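Local coordinates for protein amidase (Bacillus anthracis, PDB 5EWQ) that probably hydrolyses carboxylic acid amides to carboxylate and ammonia, as a member of the amidase signature family of serine hydrolases, at residues 449-454 with 478-483; 199-204 with 234-239. All coordinates share one frame; numbering follows the deposited sequence.

Contact 1: 449-454 with 478-483; sequences VMINNE and EPVGAV
Val483 O takes the shortest polar bond between the two strands, 2.8 Å from Met450 N, and also meets the alpha hydrogen of Val449 (CA to O 3.5 Å). Met450 O is held in the same double fashion: Val483 N donates to it over 3.0 Å, with Ala482 CA beside it. The reciprocal N-H...O bonds identify Met450 and Val483 as a hydrogen-bonded antiparallel pair. Ile451 and Ala482 form the next, non-hydrogen-bonded pair, and the strand axes run at 156°. One step further on, Asn452 N donates to Gly481 O across 3.0 Å. The return bond is different, because Asn452 leaves the strand with a positive phi and its amide oxygen stands in for a main-chain carbonyl. Asn452 OD1 receives Gly481 N at 3.3 Å, with the donor nearly along the C=O axis. CG of Asn452 lies anti to the carbonyl carbon (chi1 -62°), and from there OD1 comes back to the partner strand although the CB bond points away from it. The last pairing is thus half side chain.

Apolar contacts divide between the faces. On one, selenomethionine Met450 and Val483 lie side by side; a bend at chi3 (80°) carries the methyl CE to Val483 CG1, 3.7 Å away. On the other, Val449 CG2 meets Ala482 CB, and Ile451 CG2 touches Val480 CG1 at 3.8 Å where the two side chains cross obliquely.

Both strands belong to the large mixed sheet. Strand 447-451 pairs on its other edge with parallel strand 314-317, while 479-485 pairs with 466-473, and helix 230-235 packs on Val483 and Asn452 through Val230 and Ala234.

Contact 2: 199-204 with 234-239; sequences FDTSGS and AQQSVV
Gln236 and Thr201 supply the hydrogen bond of this contact: the amide NE2 of Gln236 donates to Thr201 O over 3.2 Å. The bond is nearly straight, 171° at the hydrogen, and reaches the acceptor in its carbonyl plane on a lone pair; the oxygen in turn lies in the amide plane of Gln236. An extended chain (chi2 -173°) carries CD out from the backbone, and the side chain runs alongside Thr201 so that Gln236 NE2 also sits 3.4 Å from Thr201 CB. The far side of the amide is held as well, OE1 by Thr210 OG1, while NE2 has a second, weak bond to Ser206 O. Partners on both amide atoms fix its rotation. Within the loop, Thr201 OG1 donates to Ser202 O at 3.1 Å.

Segment 199-204 leads into the Gly/Ser-rich signature stretch of the amidase family, which runs on into helix 206-213; its last residues, from Ser202, belong to that stretch. The cis peptide before Ser204, whose OG bonds Lys122 NZ and Ser228 OG, is consistent with the Ser-cisSer-Lys triad of this family.

Van der Waals contacts come mainly from Gln235. Its CG, anti to the backbone N (chi1 -167°), is placed against Asp200 O at 3.2 Å, and its CB meets Ser202 CB at 3.8 Å. Gln235 NE2 has its strongest partner outside the segments, Glu478 OE2, and the backbone O of Gln235 shares Asn192 ND2 with Asp200 O, a bridge spanning both segments.

In the fold
Contacts 1 and 2 have centres about 10 Å apart and follow one another along the chain, but they meet in space around residues 234-235. Gln235 NE2 lies 2.6 Å from Glu478 OE2, a probable hydrogen bond, while Gln235 O packs against Pro479 CG. Beside them Ala234 CB rests 3.6 Å from Gly481 CA, and Phe199 CZ packs on Glu478 N at 3.5 Å. Segment 234-239 therefore lies against both the loop leading to the signature stretch and the sheet strand 479-485. Ser204, at the end of segment 199-204, carries the probable catalytic site: its OG is 11.2 Å from Thr201 CA, where contact 2 is made, and 15.2 Å from Asn452 CA in contact 1.

Contact 1: 449-454 with 478-483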
# COMPACT_ATOMS: atom_id res chain seq x y z
N VAL A 449 -8.49 11.61 -13.28
CA VAL A 449 -9.16 10.86 -12.22
C VAL A 449 -9.90 9.64 -12.78
O VAL A 449 -10.46 9.69 -13.87
CB VAL A 449 -10.15 11.77 -11.43
CG1 VAL A 449 -11.29 12.23 -12.32
CG2 VAL A 449 -10.67 11.05 -10.20
N MSE A 450 -9.87 8.55 -12.03
CA MSE A 450 -10.52 7.31 -12.44
C MSE A 450 -11.34 6.71 -11.31
O MSE A 450 -11.19 7.12 -10.15
CB MSE A 450 -9.48 6.29 -12.92
CG MSE A 450 -8.92 5.43 -11.80
SE MSE A 450 -7.42 4.31 -12.36
CE MSE A 450 -6.02 5.66 -12.29
N ILE A 451 -12.20 5.76 -11.64
CA ILE A 451 -12.94 5.01 -10.63
C ILE A 451 -12.24 3.68 -10.35
O ILE A 451 -12.06 2.88 -11.26
CB ILE A 451 -14.39 4.75 -11.05
CG1 ILE A 451 -15.15 6.08 -11.20
CG2 ILE A 451 -15.09 3.86 -10.05
CD1 ILE A 451 -16.61 5.91 -11.55
N ASN A 452 -11.86 3.47 -9.09
CA ASN A 452 -11.12 2.28 -8.68
C ASN A 452 -9.85 2.07 -9.49
O ASN A 452 -9.04 2.99 -9.63
CB ASN A 452 -12.01 1.04 -8.78
CG ASN A 452 -13.22 1.11 -7.86
OD1 ASN A 452 -13.19 1.80 -6.84
ND2 ASN A 452 -14.28 0.40 -8.22
N ASN A 453 -9.66 0.87 -10.03
CA ASN A 453 -8.44 0.55 -10.76
C ASN A 453 -8.68 0.22 -12.23
O ASN A 453 -8.05 -0.69 -12.78
CB ASN A 453 -7.73 -0.63 -10.08
CG ASN A 453 -8.55 -1.90 -10.10
OD1 ASN A 453 -9.78 -1.86 -10.08
ND2 ASN A 453 -7.87 -3.04 -10.15
N GLU A 454 -9.57 0.97 -12.87
CA GLU A 454 -9.94 0.70 -14.25
C GLU A 454 -8.85 1.10 -15.25
O GLU A 454 -8.71 0.48 -16.30
CB GLU A 454 -11.24 1.43 -14.60
CG GLU A 454 -12.44 0.93 -13.80
CD GLU A 454 -13.70 1.73 -14.08
OE1 GLU A 454 -13.64 2.68 -14.89
OE2 GLU A 454 -14.75 1.42 -13.48
N GLU A 478 -20.50 -1.00 -0.74
CA GLU A 478 -19.15 -1.36 -1.16
C GLU A 478 -18.35 -0.11 -1.50
O GLU A 478 -18.78 0.71 -2.31
CB GLU A 478 -19.19 -2.31 -2.36
CG GLU A 478 -17.82 -2.81 -2.80
CD GLU A 478 -17.91 -4.02 -3.71
OE1 GLU A 478 -19.03 -4.50 -3.96
OE2 GLU A 478 -16.85 -4.50 -4.17
N PRO A 479 -17.17 0.04 -0.87
CA PRO A 479 -16.30 1.21 -1.04
C PRO A 479 -15.88 1.46 -2.48
O PRO A 479 -15.50 0.53 -3.19
CB PRO A 479 -15.09 0.87 -0.17
CG PRO A 479 -15.61 -0.09 0.84
CD PRO A 479 -16.63 -0.91 0.11
N VAL A 480 -15.96 2.72 -2.90
CA VAL A 480 -15.49 3.13 -4.22
C VAL A 480 -14.56 4.32 -4.09
O VAL A 480 -14.92 5.33 -3.48
CB VAL A 480 -16.66 3.49 -5.15
CG1 VAL A 480 -16.15 4.17 -6.42
CG2 VAL A 480 -17.48 2.25 -5.50
N GLY A 481 -13.36 4.20 -4.64
CA GLY A 481 -12.37 5.26 -4.54
C GLY A 481 -12.13 5.98 -5.85
O GLY A 481 -12.42 5.45 -6.93
N ALA A 482 -11.60 7.19 -5.76
CA ALA A 482 -11.22 7.96 -6.93
C ALA A 482 -9.70 8.08 -7.00
O ALA A 482 -9.08 8.74 -6.17
CB ALA A 482 -11.86 9.34 -6.90
N VAL A 483 -9.11 7.42 -8.00
CA VAL A 483 -7.65 7.41 -8.14
C VAL A 483 -7.19 8.45 -9.15
O VAL A 483 -7.62 8.44 -10.30
CB VAL A 483 -7.14 6.02 -8.55
CG1 VAL A 483 -5.62 6.03 -8.66
CG2 VAL A 483 -7.60 4.97 -7.56

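Contact 2: 199-204 with 234-239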
# COMPACT_ATOMS: atom_id res chain seq x y z
N PHE A 199 -17.55 -8.25 0.58
CA PHE A 199 -16.72 -7.39 -0.26
C PHE A 199 -15.29 -7.91 -0.34
O PHE A 199 -14.69 -8.25 0.68
CB PHE A 199 -16.71 -5.95 0.28
CG PHE A 199 -18.08 -5.33 0.39
CD1 PHE A 199 -19.07 -5.65 -0.53
CD2 PHE A 199 -18.36 -4.44 1.40
CE1 PHE A 199 -20.33 -5.08 -0.43
CE2 PHE A 199 -19.62 -3.87 1.50
CZ PHE A 199 -20.60 -4.19 0.59
N ASP A 200 -14.75 -7.98 -1.55
CA ASP A 200 -13.35 -8.35 -1.73
C ASP A 200 -12.45 -7.27 -1.14
O ASP A 200 -12.88 -6.14 -0.92
CB ASP A 200 -13.02 -8.56 -3.21
CG ASP A 200 -13.02 -10.03 -3.60
OD1 ASP A 200 -11.97 -10.69 -3.40
OD2 ASP A 200 -14.05 -10.53 -4.10
N THR A 201 -11.20 -7.62 -0.88
CA THR A 201 -10.24 -6.68 -0.32
C THR A 201 -9.40 -6.04 -1.41
O THR A 201 -8.74 -5.02 -1.18
CB THR A 201 -9.30 -7.35 0.68
OG1 THR A 201 -8.57 -8.39 0.03
CG2 THR A 201 -10.08 -7.94 1.83
N SER A 202 -9.44 -6.64 -2.60
CA SER A 202 -8.53 -6.32 -3.69
C SER A 202 -7.08 -6.58 -3.26
O SER A 202 -6.83 -7.03 -2.14
CB SER A 202 -8.70 -4.87 -4.16
OG SER A 202 -7.78 -4.56 -5.19
N GLY A 203 -6.14 -6.30 -4.15
CA GLY A 203 -4.74 -6.58 -3.85
C GLY A 203 -3.77 -5.72 -4.62
O GLY A 203 -4.17 -4.89 -5.44
N SER A 204 -2.48 -5.93 -4.38
CA SER A 204 -2.03 -6.97 -3.47
C SER A 204 -1.77 -6.44 -2.06
O SER A 204 -1.53 -7.22 -1.13
CB SER A 204 -0.77 -7.65 -4.01
OG SER A 204 0.30 -6.72 -4.10
N ALA A 234 -8.81 1.84 -2.72
CA ALA A 234 -10.13 2.25 -3.17
C ALA A 234 -11.20 1.28 -2.69
O ALA A 234 -12.35 1.66 -2.45
CB ALA A 234 -10.16 2.37 -4.68
N GLN A 235 -10.81 0.01 -2.54
CA GLN A 235 -11.75 -1.04 -2.17
C GLN A 235 -12.02 -1.06 -0.67
O GLN A 235 -12.98 -1.66 -0.20
CB GLN A 235 -11.23 -2.40 -2.64
CG GLN A 235 -12.24 -3.53 -2.58
CD GLN A 235 -13.42 -3.31 -3.52
OE1 GLN A 235 -13.33 -2.55 -4.48
NE2 GLN A 235 -14.52 -3.99 -3.24
N GLN A 236 -11.16 -0.39 0.09
CA GLN A 236 -11.30 -0.35 1.54
C GLN A 236 -11.35 1.09 2.06
O GLN A 236 -11.12 1.34 3.24
CB GLN A 236 -10.15 -1.11 2.21
CG GLN A 236 -10.04 -2.56 1.75
CD GLN A 236 -9.02 -3.35 2.54
OE1 GLN A 236 -8.80 -3.09 3.72
NE2 GLN A 236 -8.38 -4.31 1.88
N SER A 237 -11.66 2.02 1.16
CA SER A 237 -11.90 3.42 1.49
C SER A 237 -10.76 4.08 2.26
O SER A 237 -10.97 4.67 3.32
CB SER A 237 -13.20 3.54 2.30
OG SER A 237 -13.55 4.90 2.50
N VAL A 238 -9.55 3.98 1.73
CA VAL A 238 -8.39 4.66 2.31
C VAL A 238 -7.54 5.31 1.22
O VAL A 238 -7.75 5.06 0.04
CB VAL A 238 -7.51 3.70 3.14
CG1 VAL A 238 -8.23 3.27 4.41
CG2 VAL A 238 -7.10 2.49 2.32
N VAL A 239 -6.59 6.13 1.64
CA VAL A 239 -5.72 6.83 0.70
C VAL A 239 -4.48 6.00 0.37
O VAL A 239 -3.83 5.46 1.26
CB VAL A 239 -5.28 8.20 1.26
CG1 VAL A 239 -4.34 8.90 0.29
CG2 VAL A 239 -6.50 9.07 1.55